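Local coordinates for protein lipid II:glycine glycyltransferase (Staphylococcus aureus, PDB 6SNR) that probably attaches the first glycine of the pentaglycine cross-bridge to the lysine side chain of membrane-bound lipid II, taking it from glycyl-tRNA, at residues 147-152 against 380-385; 316-321 against 350-355; 307-312 against 341-346; 161-166 against 375-380; 22-27 against 72-77. All coordinates share one frame; numbering follows the deposited sequence.

Contact 1 (147-152 against 380-385)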
# COMPACT_ATOMS: atom_id res chain seq x y z
N THR A 147 -5.31 -10.65 2.31
CA THR A 147 -4.33 -9.70 1.82
C THR A 147 -2.93 -10.26 1.91
O THR A 147 -2.71 -11.31 2.53
CB THR A 147 -4.38 -8.35 2.56
OG1 THR A 147 -4.09 -8.52 3.95
CG2 THR A 147 -5.72 -7.68 2.33
N MET A 148 -1.99 -9.57 1.30
CA MET A 148 -0.60 -9.97 1.32
C MET A 148 0.25 -8.94 2.00
O MET A 148 0.31 -7.76 1.57
CB MET A 148 -0.09 -10.21 -0.11
CG MET A 148 -0.89 -11.27 -0.84
SD MET A 148 -0.48 -12.96 -0.33
CE MET A 148 0.96 -13.25 -1.37
N ILE A 149 0.92 -9.36 3.07
CA ILE A 149 1.56 -8.43 3.93
C ILE A 149 3.06 -8.73 4.12
O ILE A 149 3.41 -9.84 4.45
CB ILE A 149 0.89 -8.45 5.31
CG1 ILE A 149 -0.61 -8.10 5.21
CG2 ILE A 149 1.55 -7.44 6.23
CD1 ILE A 149 -1.31 -7.95 6.57
N THR A 150 3.86 -7.69 4.00
CA THR A 150 5.32 -7.77 4.25
C THR A 150 5.67 -7.21 5.62
O THR A 150 5.40 -6.07 5.92
CB THR A 150 6.12 -6.97 3.19
OG1 THR A 150 5.77 -7.41 1.86
CG2 THR A 150 7.64 -7.10 3.44
N PRO A 151 6.33 -8.03 6.48
CA PRO A 151 6.89 -7.49 7.72
C PRO A 151 8.05 -6.57 7.36
O PRO A 151 8.99 -6.97 6.59
CB PRO A 151 7.39 -8.73 8.47
CG PRO A 151 6.80 -9.89 7.79
CD PRO A 151 6.54 -9.48 6.36
N ILE A 152 8.01 -5.34 7.88
CA ILE A 152 9.03 -4.33 7.57
C ILE A 152 9.81 -3.78 8.78
O ILE A 152 10.53 -2.78 8.66
CB ILE A 152 8.46 -3.16 6.74
CG1 ILE A 152 7.19 -2.56 7.39
CG2 ILE A 152 8.11 -3.64 5.34
CD1 ILE A 152 6.93 -1.15 6.92
N TYR A 380 3.35 -12.49 3.60
CA TYR A 380 2.57 -13.61 4.06
C TYR A 380 1.12 -13.36 3.80
O TYR A 380 0.69 -12.20 3.68
CB TYR A 380 2.79 -13.91 5.54
CG TYR A 380 2.26 -12.84 6.49
CD1 TYR A 380 3.08 -11.81 6.88
CD2 TYR A 380 0.96 -12.89 6.99
CE1 TYR A 380 2.66 -10.83 7.71
CE2 TYR A 380 0.54 -11.89 7.88
CZ TYR A 380 1.41 -10.87 8.22
OH TYR A 380 1.11 -9.81 9.07
N LEU A 381 0.37 -14.44 3.60
CA LEU A 381 -1.06 -14.32 3.39
C LEU A 381 -1.79 -14.14 4.70
O LEU A 381 -1.68 -14.97 5.62
CB LEU A 381 -1.57 -15.60 2.73
CG LEU A 381 -3.04 -15.70 2.48
CD1 LEU A 381 -3.35 -14.88 1.25
CD2 LEU A 381 -3.41 -17.18 2.32
N SER A 382 -2.56 -13.04 4.78
CA SER A 382 -3.36 -12.68 5.95
C SER A 382 -4.81 -12.99 5.64
O SER A 382 -5.44 -12.29 4.81
CB SER A 382 -3.14 -11.19 6.25
OG SER A 382 -3.88 -10.79 7.42
N GLU A 383 -5.35 -14.02 6.28
CA GLU A 383 -6.72 -14.46 6.06
C GLU A 383 -7.55 -13.96 7.23
O GLU A 383 -7.25 -14.29 8.37
CB GLU A 383 -6.81 -15.99 6.06
N LYS A 384 -8.57 -13.14 6.93
CA LYS A 384 -9.37 -12.47 7.93
C LYS A 384 -10.65 -13.26 8.20
O LYS A 384 -11.06 -14.11 7.40
CB LYS A 384 -9.73 -11.07 7.42
CG LYS A 384 -8.61 -10.03 7.41
CD LYS A 384 -7.32 -10.31 6.73
CE LYS A 384 -6.62 -9.01 6.26
NZ LYS A 384 -5.62 -8.48 7.19
N ILE A 385 -11.28 -12.96 9.32
CA ILE A 385 -12.50 -13.70 9.68
C ILE A 385 -13.66 -13.39 8.76
O ILE A 385 -14.58 -14.21 8.60
CB ILE A 385 -12.86 -13.45 11.17
CG1 ILE A 385 -13.00 -11.96 11.52
CG2 ILE A 385 -11.82 -14.10 12.05
CD1 ILE A 385 -13.66 -11.73 12.88
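Ile149 and Tyr380 lie side by side and point the same way, the CB of Ile149 resting 3.7 Å above the Tyr380 ring plane, off-centre toward the rim, as a CH-pi contact. Tyr380 CG sits between its own backbone N and carbonyl carbon (chi1 68°), and the ring beyond it lies against Ile149. There OH meets Ile149 CG2 at 3.7 Å, while Pro151 CD approaches the ring edge. Further along this face, Ile149 CD1 packs on Ser382 CB at 3.7 Å, and the Lys384 chain crosses Thr147 at about a right angle with CE 3.5 Å from Thr147 OG1. On the other face Met148 SD meets Leu381 CD1 at 3.8 Å. Two antiparallel hydrogen-bonded pairs set this register, Thr147 with Ser382 and Ile149 with Tyr380; the Ser382 N to Thr147 O bond is 2.8 Å and nearly straight (177°). Strand 380-383 is an outermost strand of the mixed sheet, next to strand 146-151. Lys384 NZ donates to Ser382 OG (2.9 Å) and forms a salt bridge with Asp110, while Ser382 OG also bonds Glu112. The buried ammonium is thus met by a hydroxyl and a carboxylate, an environment that would be expected to keep it protonated.

Contact 2 (316-321 against 350-355)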
# COMPACT_ATOMS: atom_id res chain seq x y z
N SER A 316 1.03 0.16 7.29
CA SER A 316 1.12 0.90 6.06
C SER A 316 0.48 0.13 4.94
O SER A 316 0.36 -1.11 5.01
CB SER A 316 2.59 1.27 5.71
OG SER A 316 3.36 0.12 5.35
N TYR A 317 0.06 0.85 3.90
CA TYR A 317 -0.71 0.27 2.78
C TYR A 317 -0.25 0.79 1.44
O TYR A 317 -0.22 1.99 1.22
CB TYR A 317 -2.21 0.58 2.89
CG TYR A 317 -2.86 0.32 4.25
CD1 TYR A 317 -2.68 1.21 5.30
CD2 TYR A 317 -3.71 -0.76 4.45
CE1 TYR A 317 -3.27 0.98 6.51
CE2 TYR A 317 -4.30 -1.01 5.68
CZ TYR A 317 -4.13 -0.09 6.70
OH TYR A 317 -4.71 -0.27 7.93
N TYR A 318 0.11 -0.13 0.53
CA TYR A 318 0.32 0.19 -0.88
C TYR A 318 -1.04 0.18 -1.55
O TYR A 318 -1.60 -0.86 -1.82
CB TYR A 318 1.27 -0.89 -1.48
CG TYR A 318 1.29 -0.90 -3.00
CD1 TYR A 318 1.81 0.16 -3.70
CD2 TYR A 318 0.78 -1.95 -3.71
CE1 TYR A 318 1.86 0.18 -5.09
CE2 TYR A 318 0.84 -1.96 -5.10
CZ TYR A 318 1.40 -0.90 -5.78
OH TYR A 318 1.45 -0.86 -7.18
N LEU A 319 -1.59 1.36 -1.76
CA LEU A 319 -2.99 1.52 -2.16
C LEU A 319 -3.19 1.44 -3.67
O LEU A 319 -4.07 0.74 -4.13
CB LEU A 319 -3.54 2.85 -1.63
CG LEU A 319 -4.85 2.97 -0.83
CD1 LEU A 319 -5.76 4.08 -1.33
CD2 LEU A 319 -5.62 1.67 -0.65
N TYR A 320 -2.35 2.14 -4.44
CA TYR A 320 -2.43 2.20 -5.88
C TYR A 320 -1.03 2.39 -6.44
O TYR A 320 -0.24 3.13 -5.85
CB TYR A 320 -3.30 3.39 -6.36
CG TYR A 320 -4.78 3.28 -6.08
CD1 TYR A 320 -5.58 2.51 -6.87
CD2 TYR A 320 -5.37 4.01 -5.04
CE1 TYR A 320 -6.95 2.39 -6.63
CE2 TYR A 320 -6.73 3.90 -4.77
CZ TYR A 320 -7.51 3.11 -5.57
OH TYR A 320 -8.85 2.99 -5.33
N GLY A 321 -0.75 1.76 -7.57
CA GLY A 321 0.52 1.96 -8.30
C GLY A 321 0.31 2.00 -9.81
O GLY A 321 -0.68 1.45 -10.30
N THR A 350 5.18 -1.25 10.90
CA THR A 350 5.82 -2.56 11.00
C THR A 350 5.29 -3.58 10.02
O THR A 350 5.87 -4.70 9.90
CB THR A 350 5.72 -3.13 12.43
OG1 THR A 350 4.33 -3.28 12.75
CG2 THR A 350 6.39 -2.19 13.43
N THR A 351 4.19 -3.25 9.31
CA THR A 351 3.68 -4.05 8.21
C THR A 351 3.39 -3.18 6.99
O THR A 351 3.06 -2.02 7.13
CB THR A 351 2.40 -4.86 8.57
OG1 THR A 351 1.43 -3.99 9.14
CG2 THR A 351 2.73 -5.95 9.57
N TYR A 352 3.52 -3.77 5.82
CA TYR A 352 3.34 -3.13 4.52
C TYR A 352 2.39 -4.02 3.73
O TYR A 352 2.69 -5.17 3.36
CB TYR A 352 4.69 -2.98 3.84
CG TYR A 352 4.72 -2.29 2.51
CD1 TYR A 352 4.53 -2.99 1.31
CD2 TYR A 352 5.02 -0.94 2.42
CE1 TYR A 352 4.59 -2.35 0.08
CE2 TYR A 352 5.09 -0.30 1.21
CZ TYR A 352 4.89 -1.00 0.04
OH TYR A 352 4.96 -0.36 -1.16
N ASP A 353 1.14 -3.55 3.56
CA ASP A 353 0.04 -4.34 3.06
C ASP A 353 -0.18 -4.05 1.57
O ASP A 353 -0.55 -2.93 1.16
CB ASP A 353 -1.20 -3.98 3.92
CG ASP A 353 -2.39 -4.85 3.66
OD1 ASP A 353 -2.47 -5.53 2.63
OD2 ASP A 353 -3.30 -4.78 4.52
N PHE A 354 0.01 -5.08 0.73
CA PHE A 354 -0.23 -4.96 -0.70
C PHE A 354 -1.69 -5.10 -1.12
O PHE A 354 -2.00 -5.05 -2.31
CB PHE A 354 0.55 -6.04 -1.44
CG PHE A 354 2.01 -5.73 -1.63
CD1 PHE A 354 2.92 -6.10 -0.67
CD2 PHE A 354 2.47 -5.22 -2.83
CE1 PHE A 354 4.28 -5.86 -0.85
CE2 PHE A 354 3.85 -4.99 -3.02
CZ PHE A 354 4.73 -5.31 -2.04
N GLY A 355 -2.58 -5.34 -0.15
CA GLY A 355 -4.00 -5.48 -0.40
C GLY A 355 -4.40 -6.88 -0.87
O GLY A 355 -3.67 -7.84 -0.68
O HOH W 1 -0.18 -2.98 7.14
O HOH W 2 -3.31 -1.98 0.52
O HOH W 3 -2.95 -2.48 -3.65
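Thr351 O takes two bonds from Ser316, one from the backbone N at 3.0 Å and one from OG at 2.8 Å. Ser316 OG reaches this carbonyl because it stands between its own backbone N and carbonyl carbon (chi1 68°). Asp353 grips the neighbouring strand on both sides of Tyr317, its N donating to Ser316 O and its O accepting from Tyr318 N at 2.9 Å. One water links Ser316 O with Thr351 OG1, and another donates to both Tyr318 O and Asp353 O. The Asp353 carboxylate closes an Asx turn, OD1 accepting from Gly355 N (2.8 Å), while OD2 lies 4.0 Å from Tyr317 CD2. Tyr317 OH itself bonds Asp22. Tyr318 meets two aromatic residues of strand 351-356: its CB lies 3.7 Å from Tyr352 OH, and its CD2 meets Phe354 CD2 at 3.8 Å with the two ring planes 62° apart. Tyr352 in turn sets CE1 3.6 Å above the Phe354 ring, toward the rim, and its hydroxyl bonds Gln337 of helix 332-347. Parallel neighbours joined through that helix, strands 315-323 and 351-356 form a beta-alpha-beta crossover in a GNAT-like sheet, consistent with the acetyltransferase-type fold of the FemABX family.

Contact 3 (307-312 against 341-346)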
# COMPACT_ATOMS: atom_id res chain seq x y z
N ALA A 307 3.17 5.71 -7.05
CA ALA A 307 2.30 4.99 -6.15
C ALA A 307 1.84 5.84 -4.98
O ALA A 307 2.50 6.79 -4.58
CB ALA A 307 3.03 3.79 -5.62
N LEU A 308 0.69 5.45 -4.43
CA LEU A 308 0.16 6.04 -3.21
C LEU A 308 0.31 5.08 -2.02
O LEU A 308 -0.09 3.91 -2.13
CB LEU A 308 -1.29 6.38 -3.45
CG LEU A 308 -1.63 7.60 -4.32
CD1 LEU A 308 -3.12 7.64 -4.66
CD2 LEU A 308 -1.22 8.88 -3.62
N LEU A 309 0.88 5.58 -0.92
CA LEU A 309 1.20 4.83 0.29
C LEU A 309 0.42 5.47 1.44
O LEU A 309 0.50 6.67 1.64
CB LEU A 309 2.69 4.95 0.62
CG LEU A 309 3.24 4.24 1.83
CD1 LEU A 309 3.10 2.74 1.67
CD2 LEU A 309 4.70 4.65 2.12
N MET A 310 -0.40 4.67 2.13
CA MET A 310 -1.22 5.17 3.26
C MET A 310 -0.75 4.63 4.56
O MET A 310 -0.06 3.61 4.60
CB MET A 310 -2.70 4.73 3.08
CG MET A 310 -3.28 4.88 1.72
SD MET A 310 -3.07 6.48 0.96
CE MET A 310 -2.04 6.06 -0.37
N PHE A 311 -1.16 5.23 5.68
CA PHE A 311 -0.78 4.76 7.00
C PHE A 311 -1.94 4.82 7.99
O PHE A 311 -2.79 5.73 7.90
CB PHE A 311 0.30 5.62 7.65
CG PHE A 311 1.63 5.57 6.92
CD1 PHE A 311 1.91 6.43 5.88
CD2 PHE A 311 2.54 4.65 7.30
CE1 PHE A 311 3.15 6.37 5.21
CE2 PHE A 311 3.77 4.57 6.67
CZ PHE A 311 4.07 5.42 5.61
N ALA A 312 -1.89 3.91 8.92
CA ALA A 312 -2.73 3.93 10.13
C ALA A 312 -1.94 3.37 11.27
O ALA A 312 -1.97 2.18 11.55
CB ALA A 312 -4.06 3.16 9.90
N MET A 341 8.85 0.73 1.22
CA MET A 341 8.90 -0.10 2.41
C MET A 341 9.83 0.52 3.42
O MET A 341 9.51 0.60 4.61
CB MET A 341 9.33 -1.50 2.09
CG MET A 341 8.30 -2.33 1.35
SD MET A 341 9.05 -3.93 0.92
CE MET A 341 7.72 -4.71 -0.00
N LYS A 342 11.00 0.98 2.97
CA LYS A 342 11.94 1.62 3.89
C LYS A 342 11.37 2.91 4.49
O LYS A 342 11.51 3.11 5.70
CB LYS A 342 13.31 1.85 3.21
CG LYS A 342 14.06 0.55 2.93
CD LYS A 342 15.44 0.84 2.32
CE LYS A 342 15.34 1.84 1.16
NZ LYS A 342 16.65 2.09 0.47
N TYR A 343 10.70 3.74 3.67
CA TYR A 343 10.07 4.97 4.12
C TYR A 343 9.01 4.63 5.17
O TYR A 343 8.90 5.30 6.20
CB TYR A 343 9.39 5.73 2.96
CG TYR A 343 8.67 6.97 3.42
CD1 TYR A 343 7.36 6.93 3.86
CD2 TYR A 343 9.31 8.19 3.46
CE1 TYR A 343 6.73 8.06 4.32
CE2 TYR A 343 8.69 9.33 3.91
CZ TYR A 343 7.37 9.28 4.31
OH TYR A 343 6.72 10.40 4.77
N ALA A 344 8.23 3.61 4.88
CA ALA A 344 7.14 3.22 5.77
C ALA A 344 7.73 2.81 7.14
O ALA A 344 7.24 3.22 8.20
CB ALA A 344 6.31 2.09 5.17
N ARG A 345 8.78 1.97 7.12
CA ARG A 345 9.44 1.53 8.35
C ARG A 345 9.94 2.76 9.14
O ARG A 345 9.75 2.85 10.38
CB ARG A 345 10.65 0.63 8.00
CG ARG A 345 11.49 0.21 9.22
CD ARG A 345 12.82 -0.45 8.81
NE ARG A 345 13.68 0.54 8.15
CZ ARG A 345 14.56 0.27 7.19
NH1 ARG A 345 14.76 -0.97 6.76
NH2 ARG A 345 15.21 1.28 6.62
N GLU A 346 10.55 3.70 8.44
CA GLU A 346 11.10 4.90 9.11
C GLU A 346 10.01 5.79 9.72
O GLU A 346 10.27 6.51 10.69
CB GLU A 346 12.02 5.67 8.14
CG GLU A 346 13.33 4.92 7.82
CD GLU A 346 14.03 4.41 9.07
OE1 GLU A 346 14.45 5.26 9.88
OE2 GLU A 346 14.14 3.17 9.25
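Phe311 brings the outer end of its ring against the helix backbone at Ala344: CE2 lies 3.7 Å from Ala344 CA, which sits at the ring edge near its plane, and 3.9 Å from Ala344 CB. Its CG is anti to the carbonyl carbon (chi1 -66°), on a CB that points toward the helix, and from there the CE2 and CZ end of the ring faces Ala344. Tyr343 adopts another arrangement, CG anti to the backbone N (chi1 177°), and the end of its ring comes nearer the strand. Phe311 CZ meets the Tyr343 edge at CE1, 4.0 Å away, the two side chains crossing at a slant. Leu309 joins them through a single branch: CD2 is 3.9 Å from Tyr343 CD1 and 4.3 Å from Ala344 CB. Phe229 of strand 226-233 also meets the Tyr343 ring, edge-to-face. All contacts between the segments are apolar. Leu309 and Phe311, alternate residues of the strand, meeting successive helix residues are characteristic of an alpha/beta layer, here helix 332-347 lying at 22° to the strand on one face of the sheet that holds strand 302-312.

Contact 4 (161-166 against 375-380)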
# COMPACT_ATOMS: atom_id res chain seq x y z
N ASN A 161 16.49 -9.56 1.97
CA ASN A 161 16.60 -11.03 2.11
C ASN A 161 15.26 -11.78 2.16
O ASN A 161 15.15 -12.95 1.72
CB ASN A 161 17.45 -11.37 3.37
CG ASN A 161 18.92 -10.99 3.24
OD1 ASN A 161 19.45 -10.79 2.15
ND2 ASN A 161 19.58 -10.83 4.40
N SER A 162 14.19 -11.08 2.64
CA SER A 162 12.86 -11.68 2.74
C SER A 162 12.16 -11.86 1.40
O SER A 162 11.26 -12.67 1.29
CB SER A 162 11.98 -10.85 3.72
OG SER A 162 11.51 -9.64 3.12
N PHE A 163 12.57 -11.13 0.35
CA PHE A 163 11.95 -11.30 -0.95
C PHE A 163 12.32 -12.63 -1.64
O PHE A 163 13.35 -13.27 -1.28
CB PHE A 163 12.29 -10.13 -1.88
CG PHE A 163 12.04 -8.74 -1.31
CD1 PHE A 163 11.14 -8.50 -0.25
CD2 PHE A 163 12.74 -7.67 -1.82
CE1 PHE A 163 10.94 -7.18 0.20
CE2 PHE A 163 12.60 -6.42 -1.36
CZ PHE A 163 11.65 -6.15 -0.35
N GLU A 164 11.55 -13.03 -2.63
CA GLU A 164 11.84 -14.25 -3.33
C GLU A 164 13.12 -14.00 -4.15
O GLU A 164 13.45 -12.88 -4.50
CB GLU A 164 10.63 -14.82 -4.07
CG GLU A 164 10.32 -14.48 -5.48
CD GLU A 164 11.39 -14.81 -6.51
OE1 GLU A 164 11.74 -13.82 -7.06
OE2 GLU A 164 11.87 -16.00 -6.79
N ARG A 165 13.87 -15.08 -4.40
CA ARG A 165 15.24 -14.95 -4.88
C ARG A 165 15.43 -14.17 -6.18
O ARG A 165 16.27 -13.28 -6.21
CB ARG A 165 15.82 -16.36 -5.00
CG ARG A 165 17.31 -16.39 -5.30
CD ARG A 165 17.81 -17.82 -5.19
NE ARG A 165 19.28 -17.86 -5.30
CZ ARG A 165 19.96 -18.93 -5.69
NH1 ARG A 165 19.34 -20.06 -6.03
NH2 ARG A 165 21.31 -18.83 -5.76
N ARG A 166 14.65 -14.47 -7.22
CA ARG A 166 14.69 -13.74 -8.49
C ARG A 166 14.37 -12.25 -8.25
O ARG A 166 15.04 -11.35 -8.77
CB ARG A 166 13.78 -14.34 -9.54
CG ARG A 166 14.15 -15.74 -10.07
CD ARG A 166 13.49 -15.96 -11.43
NE ARG A 166 13.95 -17.17 -12.12
CZ ARG A 166 13.99 -17.34 -13.45
NH1 ARG A 166 13.62 -16.37 -14.29
NH2 ARG A 166 14.43 -18.48 -13.95
N LYS A 375 3.20 -12.12 -4.23
CA LYS A 375 3.84 -13.22 -3.51
C LYS A 375 5.39 -13.10 -3.44
O LYS A 375 5.99 -13.72 -2.61
CB LYS A 375 3.43 -14.57 -4.10
CG LYS A 375 4.01 -14.91 -5.48
CD LYS A 375 3.48 -16.27 -5.91
CE LYS A 375 4.39 -16.93 -6.93
NZ LYS A 375 3.94 -18.33 -7.22
N VAL A 376 6.00 -12.31 -4.32
CA VAL A 376 7.47 -12.25 -4.38
C VAL A 376 8.11 -11.21 -3.49
O VAL A 376 9.32 -11.07 -3.46
CB VAL A 376 7.99 -12.11 -5.85
CG1 VAL A 376 7.51 -13.26 -6.70
CG2 VAL A 376 7.62 -10.78 -6.47
N TRP A 377 7.27 -10.44 -2.75
CA TRP A 377 7.73 -9.33 -1.97
C TRP A 377 7.88 -9.58 -0.45
O TRP A 377 7.73 -8.65 0.38
CB TRP A 377 6.77 -8.13 -2.25
CG TRP A 377 7.05 -7.57 -3.60
CD1 TRP A 377 6.36 -7.77 -4.73
CD2 TRP A 377 8.15 -6.71 -3.94
NE1 TRP A 377 6.95 -7.08 -5.78
CE2 TRP A 377 8.04 -6.42 -5.32
CE3 TRP A 377 9.24 -6.18 -3.22
CZ2 TRP A 377 9.00 -5.62 -6.01
CZ3 TRP A 377 10.15 -5.35 -3.90
CH2 TRP A 377 10.03 -5.11 -5.30
N GLY A 378 8.25 -10.80 -0.07
CA GLY A 378 8.38 -11.13 1.32
C GLY A 378 7.07 -11.08 2.13
O GLY A 378 7.08 -10.86 3.34
N THR A 379 6.01 -11.41 1.42
CA THR A 379 4.66 -11.33 1.96
C THR A 379 4.21 -12.62 2.58
O THR A 379 4.58 -13.71 2.12
CB THR A 379 3.67 -11.00 0.84
OG1 THR A 379 3.89 -11.85 -0.29
CG2 THR A 379 3.79 -9.53 0.41
N TYR A 380 3.35 -12.49 3.60
CA TYR A 380 2.57 -13.61 4.06
C TYR A 380 1.12 -13.36 3.80
O TYR A 380 0.69 -12.20 3.68
CB TYR A 380 2.79 -13.91 5.54
CG TYR A 380 2.26 -12.84 6.49
CD1 TYR A 380 3.08 -11.81 6.88
CD2 TYR A 380 0.96 -12.89 6.99
CE1 TYR A 380 2.66 -10.83 7.71
CE2 TYR A 380 0.54 -11.89 7.88
CZ TYR A 380 1.41 -10.87 8.22
OH TYR A 380 1.11 -9.81 9.07
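Phe163 and Trp377 form a T-shaped (edge-to-face) pair at the inner end of this junction between the loop before strand 380-383 and the helix N-cap at Glu164. The benzo edge of the indole points at the Phe163 face, with Trp377 CE3 3.7 Å above the plane over the ring centre and the two planes at 68°. Phe163 also touches the Trp377 backbone, ring atom CD1 coming within 3.4 Å of Trp377 C. Met341 of helix 332-347 and Val171 of helix 165-177 pack against both rings, so this half is buried. Gly378 brings CA to 3.3 Å from Ser162 O, a backbone-to-backbone approach. Toward solvent the contact thins to Glu164 and Val376, both partly exposed and lying side by side, pointing the same way. Few atoms meet here, and the approach of Glu164 CG to Val376 CG1, 3.3 Å, is unusually short and of doubtful weight. Beyond it the Glu164 carboxylate turns to its own helix start: OE2 accepts a weak capping bond from Arg166 N, and OE1 is bonded by Asn167 N. One hydrogen bond links the two segments, Glu164 N to Val376 O at 3.1 Å, straight at the hydrogen, with the donor standing well above the carbonyl plane.

Contact 5 (22-27 against 72-77)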
# COMPACT_ATOMS: atom_id res chain seq x y z
N ASP A 22 -7.37 0.30 11.82
CA ASP A 22 -7.24 0.21 10.36
C ASP A 22 -7.45 1.58 9.79
O ASP A 22 -8.22 2.41 10.36
CB ASP A 22 -8.25 -0.79 9.73
CG ASP A 22 -7.91 -1.12 8.29
OD1 ASP A 22 -6.94 -1.93 8.13
OD2 ASP A 22 -8.50 -0.56 7.35
N LEU A 23 -6.85 1.82 8.63
CA LEU A 23 -7.09 3.00 7.82
C LEU A 23 -8.61 3.33 7.64
O LEU A 23 -9.02 4.50 7.68
CB LEU A 23 -6.46 2.80 6.44
CG LEU A 23 -6.64 3.85 5.39
CD1 LEU A 23 -5.94 5.13 5.82
CD2 LEU A 23 -6.18 3.36 4.00
N LEU A 24 -9.44 2.30 7.41
CA LEU A 24 -10.83 2.53 7.06
C LEU A 24 -11.70 2.96 8.26
O LEU A 24 -12.86 3.28 8.05
CB LEU A 24 -11.41 1.27 6.37
CG LEU A 24 -10.74 0.77 5.10
CD1 LEU A 24 -11.65 -0.17 4.28
CD2 LEU A 24 -9.96 1.74 4.25
N GLN A 25 -11.10 3.02 9.47
CA GLN A 25 -11.75 3.55 10.67
C GLN A 25 -11.28 4.96 11.06
O GLN A 25 -11.73 5.49 12.09
CB GLN A 25 -11.64 2.60 11.83
CG GLN A 25 -12.50 1.34 11.66
CD GLN A 25 -13.98 1.70 11.85
OE1 GLN A 25 -14.82 1.76 10.88
NE2 GLN A 25 -14.27 2.00 13.03
N LEU A 26 -10.39 5.55 10.28
CA LEU A 26 -9.92 6.93 10.56
C LEU A 26 -10.92 7.97 10.12
O LEU A 26 -11.57 7.85 9.08
CB LEU A 26 -8.55 7.21 9.88
CG LEU A 26 -7.39 6.31 10.32
CD1 LEU A 26 -6.13 6.72 9.55
CD2 LEU A 26 -7.17 6.43 11.81
N THR A 27 -10.98 9.08 10.88
CA THR A 27 -11.88 10.12 10.54
C THR A 27 -11.66 10.75 9.16
O THR A 27 -12.61 11.10 8.48
CB THR A 27 -11.99 11.22 11.63
OG1 THR A 27 -10.76 11.98 11.68
CG2 THR A 27 -12.30 10.68 12.98
N ILE A 72 -19.64 -0.41 9.09
CA ILE A 72 -18.52 -0.14 10.02
C ILE A 72 -17.28 -0.75 9.38
O ILE A 72 -16.87 -1.86 9.71
CB ILE A 72 -18.75 -0.67 11.44
CG1 ILE A 72 -20.13 -0.20 11.98
CG2 ILE A 72 -17.61 -0.25 12.39
CD1 ILE A 72 -20.45 -0.57 13.40
N SER A 73 -16.70 0.00 8.45
CA SER A 73 -15.65 -0.57 7.52
C SER A 73 -14.34 -0.78 8.28
O SER A 73 -13.69 0.18 8.77
CB SER A 73 -15.43 0.35 6.31
OG SER A 73 -15.13 1.72 6.67
N ARG A 74 -13.94 -2.06 8.42
CA ARG A 74 -12.80 -2.48 9.24
C ARG A 74 -12.90 -2.11 10.74
O ARG A 74 -11.92 -2.06 11.45
CB ARG A 74 -11.47 -2.00 8.62
CG ARG A 74 -11.17 -2.66 7.27
CD ARG A 74 -10.60 -4.01 7.50
NE ARG A 74 -10.14 -4.66 6.27
CZ ARG A 74 -10.56 -5.84 5.81
NH1 ARG A 74 -11.52 -6.52 6.43
NH2 ARG A 74 -9.94 -6.33 4.71
N GLY A 75 -14.14 -1.96 11.22
CA GLY A 75 -14.44 -1.93 12.66
C GLY A 75 -15.29 -3.12 13.03
O GLY A 75 -15.48 -4.02 12.19
N PHE A 76 -15.80 -3.18 14.28
CA PHE A 76 -15.40 -2.30 15.38
C PHE A 76 -13.91 -2.40 15.74
O PHE A 76 -13.26 -3.44 15.55
CB PHE A 76 -16.12 -2.70 16.68
CG PHE A 76 -17.60 -2.98 16.56
CD1 PHE A 76 -18.54 -1.95 16.47
CD2 PHE A 76 -18.07 -4.29 16.59
CE1 PHE A 76 -19.88 -2.20 16.45
CE2 PHE A 76 -19.42 -4.56 16.56
CZ PHE A 76 -20.33 -3.52 16.51
N VAL A 77 -13.37 -1.33 16.29
CA VAL A 77 -11.98 -1.28 16.77
C VAL A 77 -11.98 -1.56 18.27
O VAL A 77 -12.17 -0.66 19.12
CB VAL A 77 -11.29 0.03 16.41
CG1 VAL A 77 -9.84 -0.01 16.88
CG2 VAL A 77 -11.36 0.29 14.91
O HOH W 4 -8.12 -2.35 5.20
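Asp22 and Arg74 are linked by one water, which donates to Asp22 OD2 (2.8 Å) and accepts from Arg74 NE (3.2 Å), while OD2 and NE themselves stay 4.5 Å apart, too far for a salt bridge. Outside the contact, Asp22 OD1 is held by Tyr317 and the Arg74 guanidinium bonds Pro144 O. Ser73 OG lies 3.1 Å from Leu24 O, but where this hydroxyl points is not settled. Van der Waals contacts run along the arginine stem: Asp22 OD2 touches Arg74 CG at 3.4 Å, and Leu24, lying beside Arg74 and pointing the same way, sets CD1 3.9 Å from that carbon. Gln25 slides past Val77 in the opposite direction, CG to Val77 CG2 3.6 Å. Among backbone turns, Leu24 N donates to Asp22 OD2 (3.0 Å) in an Asx turn, and Ile72 to Gly75 makes a type II beta turn with Arg74 at positive phi. The arrangement docks the short 3-10 turn that leads into helix 27-33 on a tight turn interrupting strand 68-78 of its mixed sheet.

From the N terminus, contact 5 closes first, a short loop that ties the lead into helix 27-33 to strand 68-78 of the first mixed sheet. The other four open after it has closed; contacts 1, 2 and 3 involve the second sheet. Contact 1 opens at strand 146-151 and spans the longest loop, to strand 380-383. Contact 4 opens just after it and closes within it, joining the 161-166 helix junction to the loop before strand 380-383. Inside contact 4 lie contacts 3 and 2, whose segments alternate and therefore cross: strand, strand, helix, strand. Neighbouring strands 146-151 and 351-356 join contacts 1 and 2, and Met341 of contact 3 touches Phe163 and Trp377 of contact 4. Tyr317 ties contact 2 to contact 5.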